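Local coordinates for protein prolyl-ACP dehydrogenase (Oscillatoria sp., PDB 4IRN) that oxidises prolyl groups carried on an acyl carrier protein, probably with its bound FAD as electron acceptor, in biosynthesis of the cyanotoxin anatoxin-a, at residues 83-88 with 126-131; 172-177 with 216-221. All coordinates share one frame; numbering follows the deposited sequence.

Contact 1. Residues 83-88 with 126-131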
ATOM      1  N   PHE A  83     -40.606  11.535  -6.874  1.00 15.83           N
ATOM      2  CA  PHE A  83     -39.807  12.588  -6.241  1.00 14.99           C
ATOM      3  C   PHE A  83     -39.083  13.412  -7.301  1.00 19.08           C
ATOM      4  O   PHE A  83     -38.934  14.626  -7.135  1.00 18.29           O
ATOM      5  CB  PHE A  83     -38.831  12.006  -5.205  1.00 16.29           C
ATOM      6  CG  PHE A  83     -38.188  13.036  -4.298  1.00 17.77           C
ATOM      7  CD1 PHE A  83     -36.943  13.575  -4.601  1.00 20.70           C
ATOM      8  CD2 PHE A  83     -38.821  13.454  -3.127  1.00 19.87           C
ATOM      9  CE1 PHE A  83     -36.350  14.528  -3.762  1.00 21.61           C
ATOM     10  CE2 PHE A  83     -38.226  14.406  -2.290  1.00 22.78           C
ATOM     11  CZ  PHE A  83     -36.994  14.937  -2.614  1.00 20.98           C
ATOM     12  N   GLY A  84     -38.680  12.743  -8.388  1.00 15.69           N
ATOM     13  CA  GLY A  84     -38.029  13.359  -9.536  1.00 15.45           C
ATOM     14  C   GLY A  84     -36.614  12.918  -9.830  1.00 19.80           C
ATOM     15  O   GLY A  84     -36.004  13.474 -10.742  1.00 21.41           O
ATOM     16  N   VAL A  85     -36.088  11.916  -9.093  1.00 14.83           N
ATOM     17  CA  VAL A  85     -34.707  11.405  -9.225  1.00 14.33           C
ATOM     18  C   VAL A  85     -34.284  11.211 -10.685  1.00 19.32           C
ATOM     19  O   VAL A  85     -33.321  11.836 -11.139  1.00 19.83           O
ATOM     20  CB  VAL A  85     -34.408  10.142  -8.361  1.00 17.32           C
ATOM     21  CG1 VAL A  85     -32.932   9.775  -8.431  1.00 16.98           C
ATOM     22  CG2 VAL A  85     -34.827  10.342  -6.908  1.00 16.84           C
ATOM     23  N   HIS A  86     -35.033  10.383 -11.422  1.00 15.81           N
ATOM     24  CA  HIS A  86     -34.777  10.051 -12.828  1.00 15.63           C
ATOM     25  C   HIS A  86     -34.721  11.277 -13.741  1.00 20.68           C
ATOM     26  O   HIS A  86     -33.888  11.314 -14.646  1.00 20.79           O
ATOM     27  CB  HIS A  86     -35.820   9.052 -13.335  1.00 16.03           C
ATOM     28  CG  HIS A  86     -35.933   7.818 -12.492  1.00 19.26           C
ATOM     29  ND1 HIS A  86     -36.387   7.871 -11.185  1.00 20.95           N
ATOM     30  CD2 HIS A  86     -35.665   6.533 -12.804  1.00 20.79           C
ATOM     31  CE1 HIS A  86     -36.376   6.625 -10.746  1.00 20.15           C
ATOM     32  NE2 HIS A  86     -35.939   5.786 -11.678  1.00 20.43           N
ATOM     33  N   GLY A  87     -35.574  12.267 -13.466  1.00 16.59           N
ATOM     34  CA  GLY A  87     -35.663  13.502 -14.232  1.00 15.89           C
ATOM     35  C   GLY A  87     -34.660  14.582 -13.872  1.00 20.69           C
ATOM     36  O   GLY A  87     -34.617  15.607 -14.560  1.00 20.62           O
ATOM     37  N   TRP A  88     -33.850  14.379 -12.794  1.00 16.97           N
ATOM     38  CA  TRP A  88     -32.856  15.356 -12.314  1.00 17.10           C
ATOM     39  C   TRP A  88     -31.969  15.992 -13.401  1.00 21.06           C
ATOM     40  O   TRP A  88     -31.948  17.218 -13.466  1.00 21.06           O
ATOM     41  CB  TRP A  88     -32.023  14.831 -11.121  1.00 16.06           C
ATOM     42  CG  TRP A  88     -32.731  14.767  -9.798  1.00 16.91           C
ATOM     43  CD1 TRP A  88     -33.918  15.350  -9.470  1.00 19.96           C
ATOM     44  CD2 TRP A  88     -32.247  14.141  -8.603  1.00 16.71           C
ATOM     45  NE1 TRP A  88     -34.225  15.093  -8.156  1.00 19.56           N
ATOM     46  CE2 TRP A  88     -33.212  14.356  -7.597  1.00 20.90           C
ATOM     47  CE3 TRP A  88     -31.092  13.403  -8.286  1.00 18.11           C
ATOM     48  CZ2 TRP A  88     -33.062  13.858  -6.294  1.00 20.29           C
ATOM     49  CZ3 TRP A  88     -30.944  12.912  -6.995  1.00 19.60           C
ATOM     50  CH2 TRP A  88     -31.922  13.137  -6.018  1.00 20.29           C
ATOM     51  N   ALA A 126     -27.773   3.513 -13.694  1.00 15.13           N
ATOM     52  CA  ALA A 126     -27.607   2.813 -14.957  1.00 14.49           C
ATOM     53  C   ALA A 126     -28.622   3.331 -15.965  1.00 19.13           C
ATOM     54  O   ALA A 126     -28.275   3.546 -17.114  1.00 19.72           O
ATOM     55  CB  ALA A 126     -27.796   1.323 -14.742  1.00 15.00           C
ATOM     56  N   HIS A 127     -29.861   3.515 -15.522  1.00 15.07           N
ATOM     57  CA  HIS A 127     -31.012   4.014 -16.270  1.00 14.08           C
ATOM     58  C   HIS A 127     -30.823   5.496 -16.666  1.00 15.82           C
ATOM     59  O   HIS A 127     -31.035   5.845 -17.824  1.00 15.37           O
ATOM     60  CB  HIS A 127     -32.288   3.795 -15.434  1.00 15.10           C
ATOM     61  CG  HIS A 127     -33.531   4.454 -15.963  1.00 18.65           C
ATOM     62  ND1 HIS A 127     -34.415   3.777 -16.776  1.00 20.36           N
ATOM     63  CD2 HIS A 127     -34.008   5.703 -15.746  1.00 20.03           C
ATOM     64  CE1 HIS A 127     -35.385   4.636 -17.039  1.00 19.30           C
ATOM     65  NE2 HIS A 127     -35.182   5.805 -16.439  1.00 19.46           N
ATOM     66  N   ILE A 128     -30.393   6.346 -15.721  1.00 11.06           N
ATOM     67  CA  ILE A 128     -30.162   7.772 -15.960  1.00 10.78           C
ATOM     68  C   ILE A 128     -28.974   8.076 -16.881  1.00 14.74           C
ATOM     69  O   ILE A 128     -29.149   8.685 -17.934  1.00 13.54           O
ATOM     70  CB  ILE A 128     -30.047   8.561 -14.625  1.00 13.45           C
ATOM     71  CG1 ILE A 128     -31.338   8.460 -13.802  1.00 13.70           C
ATOM     72  CG2 ILE A 128     -29.708  10.025 -14.878  1.00 13.53           C
ATOM     73  CD1 ILE A 128     -31.127   8.566 -12.278  1.00 17.15           C
ATOM     74  N   TRP A 129     -27.766   7.680 -16.452  1.00 12.84           N
ATOM     75  CA  TRP A 129     -26.506   7.980 -17.136  1.00 12.28           C
ATOM     76  C   TRP A 129     -26.169   7.187 -18.385  1.00 17.46           C
ATOM     77  O   TRP A 129     -25.608   7.771 -19.316  1.00 17.71           O
ATOM     78  CB  TRP A 129     -25.321   8.047 -16.159  1.00 10.46           C
ATOM     79  CG  TRP A 129     -25.619   8.819 -14.903  1.00 11.21           C
ATOM     80  CD1 TRP A 129     -25.790   8.308 -13.653  1.00 13.93           C
ATOM     81  CD2 TRP A 129     -25.863  10.228 -14.798  1.00 11.15           C
ATOM     82  NE1 TRP A 129     -26.092   9.312 -12.768  1.00 13.39           N
ATOM     83  CE2 TRP A 129     -26.154  10.502 -13.445  1.00 14.95           C
ATOM     84  CE3 TRP A 129     -25.845  11.297 -15.715  1.00 12.56           C
ATOM     85  CZ2 TRP A 129     -26.421  11.800 -12.983  1.00 14.42           C
ATOM     86  CZ3 TRP A 129     -26.127  12.580 -15.260  1.00 13.92           C
ATOM     87  CH2 TRP A 129     -26.414  12.821 -13.910  1.00 14.51           C
ATOM     88  N   ALA A 130     -26.489   5.880 -18.423  1.00 13.91           N
ATOM     89  CA  ALA A 130     -26.167   5.046 -19.581  1.00 14.38           C
ATOM     90  C   ALA A 130     -27.285   4.923 -20.625  1.00 22.57           C
ATOM     91  O   ALA A 130     -27.037   4.395 -21.717  1.00 23.54           O
ATOM     92  CB  ALA A 130     -25.699   3.671 -19.131  1.00 15.02           C
ATOM     93  N   CYS A 131     -28.503   5.403 -20.302  1.00 20.64           N
ATOM     94  CA  CYS A 131     -29.642   5.301 -21.204  1.00 20.87           C
ATOM     95  C   CYS A 131     -30.298   6.639 -21.529  1.00 24.21           C
ATOM     96  O   CYS A 131     -30.386   6.983 -22.710  1.00 25.12           O
ATOM     97  CB  CYS A 131     -30.653   4.292 -20.677  1.00 21.60           C
ATOM     98  SG  CYS A 131     -29.941   2.679 -20.271  1.00 25.62           S
TER

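Contact 2. Residues 172-177 with 216-221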
ATOM      1  N   TYR A 172     -14.677  -2.587 -28.706  1.00 32.20           N
ATOM      2  CA  TYR A 172     -14.635  -2.342 -30.149  1.00 33.05           C
ATOM      3  C   TYR A 172     -14.824  -3.629 -30.951  1.00 35.37           C
ATOM      4  O   TYR A 172     -15.350  -3.590 -32.061  1.00 34.43           O
ATOM      5  CB  TYR A 172     -13.313  -1.658 -30.538  1.00 36.04           C
ATOM      6  CG  TYR A 172     -12.919  -0.517 -29.624  1.00 40.67           C
ATOM      7  CD1 TYR A 172     -13.717   0.614 -29.507  1.00 43.06           C
ATOM      8  CD2 TYR A 172     -11.776  -0.595 -28.827  1.00 42.39           C
ATOM      9  CE1 TYR A 172     -13.356   1.668 -28.673  1.00 44.97           C
ATOM     10  CE2 TYR A 172     -11.411   0.449 -27.980  1.00 43.85           C
ATOM     11  CZ  TYR A 172     -12.203   1.583 -27.912  1.00 55.37           C
ATOM     12  OH  TYR A 172     -11.860   2.623 -27.081  1.00 61.78           O
ATOM     13  N   SER A 173     -14.424  -4.770 -30.367  1.00 31.75           N
ATOM     14  CA  SER A 173     -14.507  -6.098 -30.962  1.00 31.29           C
ATOM     15  C   SER A 173     -15.884  -6.765 -30.788  1.00 35.61           C
ATOM     16  O   SER A 173     -15.958  -7.994 -30.682  1.00 35.66           O
ATOM     17  CB  SER A 173     -13.382  -6.984 -30.432  1.00 34.99           C
ATOM     18  OG  SER A 173     -12.150  -6.673 -31.065  1.00 46.14           O
ATOM     19  N   LEU A 174     -16.977  -5.956 -30.801  1.00 31.96           N
ATOM     20  CA  LEU A 174     -18.371  -6.413 -30.710  1.00 31.40           C
ATOM     21  C   LEU A 174     -18.696  -7.320 -31.883  1.00 34.77           C
ATOM     22  O   LEU A 174     -18.338  -7.007 -33.028  1.00 34.72           O
ATOM     23  CB  LEU A 174     -19.370  -5.229 -30.776  1.00 31.60           C
ATOM     24  CG  LEU A 174     -19.450  -4.272 -29.614  1.00 36.86           C
ATOM     25  CD1 LEU A 174     -20.401  -3.141 -29.903  1.00 36.82           C
ATOM     26  CD2 LEU A 174     -19.836  -4.980 -28.358  1.00 41.41           C
ATOM     27  N   LYS A 175     -19.413  -8.406 -31.607  1.00 30.11           N
ATOM     28  CA  LYS A 175     -19.838  -9.332 -32.645  1.00 29.36           C
ATOM     29  C   LYS A 175     -21.312  -9.167 -33.036  1.00 32.92           C
ATOM     30  O   LYS A 175     -21.678  -9.594 -34.124  1.00 32.56           O
ATOM     31  CB  LYS A 175     -19.473 -10.789 -32.297  1.00 31.49           C
ATOM     32  CG  LYS A 175     -17.962 -11.071 -32.150  1.00 45.01           C
ATOM     33  CD  LYS A 175     -17.134 -10.892 -33.461  1.00 55.54           C
ATOM     34  CE  LYS A 175     -15.627 -10.821 -33.256  1.00 60.33           C
ATOM     35  NZ  LYS A 175     -14.990  -9.701 -34.019  1.00 62.89           N
ATOM     36  N   THR A 176     -22.151  -8.531 -32.177  1.00 28.80           N
ATOM     37  CA  THR A 176     -23.579  -8.276 -32.445  1.00 28.28           C
ATOM     38  C   THR A 176     -23.730  -7.489 -33.739  1.00 32.09           C
ATOM     39  O   THR A 176     -23.328  -6.328 -33.810  1.00 30.71           O
ATOM     40  CB  THR A 176     -24.310  -7.645 -31.223  1.00 33.01           C
ATOM     41  OG1 THR A 176     -24.202  -8.526 -30.105  1.00 32.16           O
ATOM     42  CG2 THR A 176     -25.784  -7.380 -31.491  1.00 29.24           C
ATOM     43  N   THR A 177     -24.246  -8.155 -34.776  1.00 30.00           N
ATOM     44  CA  THR A 177     -24.417  -7.563 -36.101  1.00 30.08           C
ATOM     45  C   THR A 177     -25.804  -6.998 -36.313  1.00 35.15           C
ATOM     46  O   THR A 177     -26.772  -7.519 -35.763  1.00 34.57           O
ATOM     47  CB  THR A 177     -24.029  -8.545 -37.224  1.00 34.60           C
ATOM     48  OG1 THR A 177     -24.732  -9.785 -37.068  1.00 34.94           O
ATOM     49  CG2 THR A 177     -22.540  -8.774 -37.308  1.00 29.97           C
ATOM     50  N   GLU A 216     -15.345   1.950 -36.757  1.00 31.54           N
ATOM     51  CA  GLU A 216     -16.163   2.743 -37.668  1.00 31.97           C
ATOM     52  C   GLU A 216     -17.512   2.098 -38.019  1.00 34.78           C
ATOM     53  O   GLU A 216     -18.359   2.760 -38.616  1.00 34.33           O
ATOM     54  CB  GLU A 216     -15.378   3.119 -38.958  1.00 33.82           C
ATOM     55  CG  GLU A 216     -13.931   3.611 -38.818  1.00 48.37           C
ATOM     56  CD  GLU A 216     -13.568   4.622 -37.742  1.00 82.56           C
ATOM     57  OE1 GLU A 216     -14.212   5.695 -37.677  1.00 91.42           O
ATOM     58  OE2 GLU A 216     -12.635   4.333 -36.958  1.00 77.66           O
ATOM     59  N   GLY A 217     -17.698   0.834 -37.647  1.00 30.77           N
ATOM     60  CA  GLY A 217     -18.924   0.094 -37.935  1.00 30.19           C
ATOM     61  C   GLY A 217     -19.953   0.069 -36.821  1.00 33.50           C
ATOM     62  O   GLY A 217     -21.086  -0.352 -37.052  1.00 34.49           O
ATOM     63  N   LEU A 218     -19.568   0.512 -35.606  1.00 28.14           N
ATOM     64  CA  LEU A 218     -20.397   0.541 -34.397  1.00 27.50           C
ATOM     65  C   LEU A 218     -21.618   1.457 -34.528  1.00 30.02           C
ATOM     66  O   LEU A 218     -21.473   2.613 -34.909  1.00 29.93           O
ATOM     67  CB  LEU A 218     -19.544   0.947 -33.176  1.00 27.74           C
ATOM     68  CG  LEU A 218     -18.894  -0.189 -32.371  1.00 32.66           C
ATOM     69  CD1 LEU A 218     -17.721  -0.761 -33.088  1.00 32.85           C
ATOM     70  CD2 LEU A 218     -18.398   0.309 -31.044  1.00 36.17           C
ATOM     71  N   THR A 219     -22.822   0.934 -34.227  1.00 25.06           N
ATOM     72  CA  THR A 219     -24.095   1.662 -34.325  1.00 24.00           C
ATOM     73  C   THR A 219     -25.007   1.288 -33.138  1.00 26.03           C
ATOM     74  O   THR A 219     -24.991   0.138 -32.697  1.00 25.20           O
ATOM     75  CB  THR A 219     -24.741   1.402 -35.715  1.00 32.69           C
ATOM     76  OG1 THR A 219     -23.758   1.551 -36.749  1.00 28.70           O
ATOM     77  CG2 THR A 219     -25.906   2.331 -36.010  1.00 32.56           C
ATOM     78  N   THR A 220     -25.795   2.265 -32.625  1.00 21.52           N
ATOM     79  CA  THR A 220     -26.723   2.097 -31.494  1.00 20.02           C
ATOM     80  C   THR A 220     -28.180   1.985 -31.964  1.00 23.00           C
ATOM     81  O   THR A 220     -28.594   2.709 -32.874  1.00 21.60           O
ATOM     82  CB  THR A 220     -26.534   3.225 -30.479  1.00 25.71           C
ATOM     83  OG1 THR A 220     -25.141   3.511 -30.339  1.00 27.50           O
ATOM     84  CG2 THR A 220     -27.153   2.908 -29.117  1.00 22.50           C
ATOM     85  N   PHE A 221     -28.959   1.081 -31.323  1.00 20.11           N
ATOM     86  CA  PHE A 221     -30.375   0.825 -31.622  1.00 19.70           C
ATOM     87  C   PHE A 221     -31.215   0.792 -30.348  1.00 25.93           C
ATOM     88  O   PHE A 221     -30.754   0.304 -29.309  1.00 26.23           O
ATOM     89  CB  PHE A 221     -30.536  -0.492 -32.395  1.00 20.83           C
ATOM     90  CG  PHE A 221     -29.780  -0.524 -33.700  1.00 22.13           C
ATOM     91  CD1 PHE A 221     -30.358  -0.035 -34.870  1.00 25.35           C
ATOM     92  CD2 PHE A 221     -28.487  -1.034 -33.763  1.00 24.60           C
ATOM     93  CE1 PHE A 221     -29.648  -0.039 -36.075  1.00 26.61           C
ATOM     94  CE2 PHE A 221     -27.772  -1.024 -34.964  1.00 27.86           C
ATOM     95  CZ  PHE A 221     -28.360  -0.535 -36.114  1.00 25.99           C
TER

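Contact 1. Residues 83-88 with 126-131
His-86 and Ile-128 bring the two backbones closest, with their CA atoms 6.0 Å apart, where the turn after helix 74-83 passes helix 118-138. That earlier helix ends in a Schellman motif. Gly-84, with positive phi, is its C-prime residue, and residues 85-88 then coil with helical backbone angles beside helix 118-138. A backbone bond from Trp-88 N to Val-85 O (3.1 Å) closes the turn.

Ile-128 points at the turn. Its CG1 branch lies anti to the carbonyl carbon (chi1 -61°), with Ile-128 CG1 3.9 Å from His-86 CA. Ile-128 CD1 is 4.1 Å from Val-85 O and 4.4 Å from Val-85 CG1. The other branch, CG2, lies over one face of the Trp-129 indole.

Beside this, two imidazoles meet at carbon corners. His-127 CD2 comes to the rim of the His-86 ring, 3.5 Å from His-86 CD2. The rings are turned 75° apart, neither stacked nor a true T, and the side chains cross at about a right angle. Trp-77 touches both rings, edge-to-face with His-127.

Both segments belong to the N-terminal helical domain of the acyl-CoA dehydrogenase fold. The His-127 side chain is about 10 Å from a bound FAD, so this is packing near the cofactor and not contact with it.

No hydrogen bond links the segments. His-127 ND1 bonds to Ala-158 N, which implies that ND1 is the acceptor. The proton would then sit on NE2, its single N-H shared in weak bonds to Glu-132 OE2 and Leu-151 O. The contact itself rests on carbon packing.

Contact 2. Residues 172-177 with 216-221
Leu-174 and Leu-218 form the apolar part of this contact. Leu-174 CD1 rests against the fork of Leu-218, 4.1 Å from its CG and equally far from its CD2. The two side chains cross at about a right angle, and one methyl of Leu-174 meets the branch point and one arm of Leu-218. In Leu-174, CB leaves the backbone toward residues 216-221, and CG, anti to the carbonyl carbon (chi1 -70°), carries CD1 on to Leu-218. Leu-218 leaves its strand across the line of approach, and the far end of its side chain closes the distance.

The other arm of Leu-218 meets the backbone. Its CD1 lies 3.8 Å from the carbonyl O of Tyr-172. Leu-218 thus meets the loop at two places, a methyl at one and a carbonyl at the other. The Tyr-172 side chain stays farther from the strand and touches Lys-215 instead.

Polar bonds play no direct part across the interface, but they fix the loop from outside. Glu-164 takes two of them: OE2 pairs with Lys-175 N, and OE1 with Thr-176 OG1. The two residues after Leu-174 are thus both held by Glu-164, which probably helps to set the course of the loop. Just before Leu-174 in sequence, Ser-173 OG bonds to Asp-170 OD2.

The side chain of Leu-174 lies about 5 Å from that of Ala-162, an FAD-binding residue, and about 8 Å from a bound FAD, so it does not touch the cofactor. Leu-174 also touches Phe-206 of strand 202-208 and Lys-191 of strand 184-191, and so packs against both sheets of the middle domain. Strand 218-224 lies between strands 202-208 and 261-262, and the loop packs against its start while leading from strand 158-161 to strand 177-181.

Overall arrangement
Both contacts are buried and neither has a hydrogen bond between its segments. Contact 1 lies nearer the middle of the chain, its centre about 10 Å from that of the chain, against about 22 Å for contact 2, where Tyr-172 is partly exposed. They share no helix or strand. Contact 1 joins a post-helix turn to a helix within the N-terminal helical region. Contact 2 joins a loop to a strand in the beta middle domain. Aromatic rings enter the first, whereas the second is leucine on leucine and backbone. Their centres are about 25 Å apart and their nearest atoms about 8 Å, so they do not touch. His-127 of contact 1 bonds to Ala-158 of strand 158-161; the loop of contact 2 follows that strand.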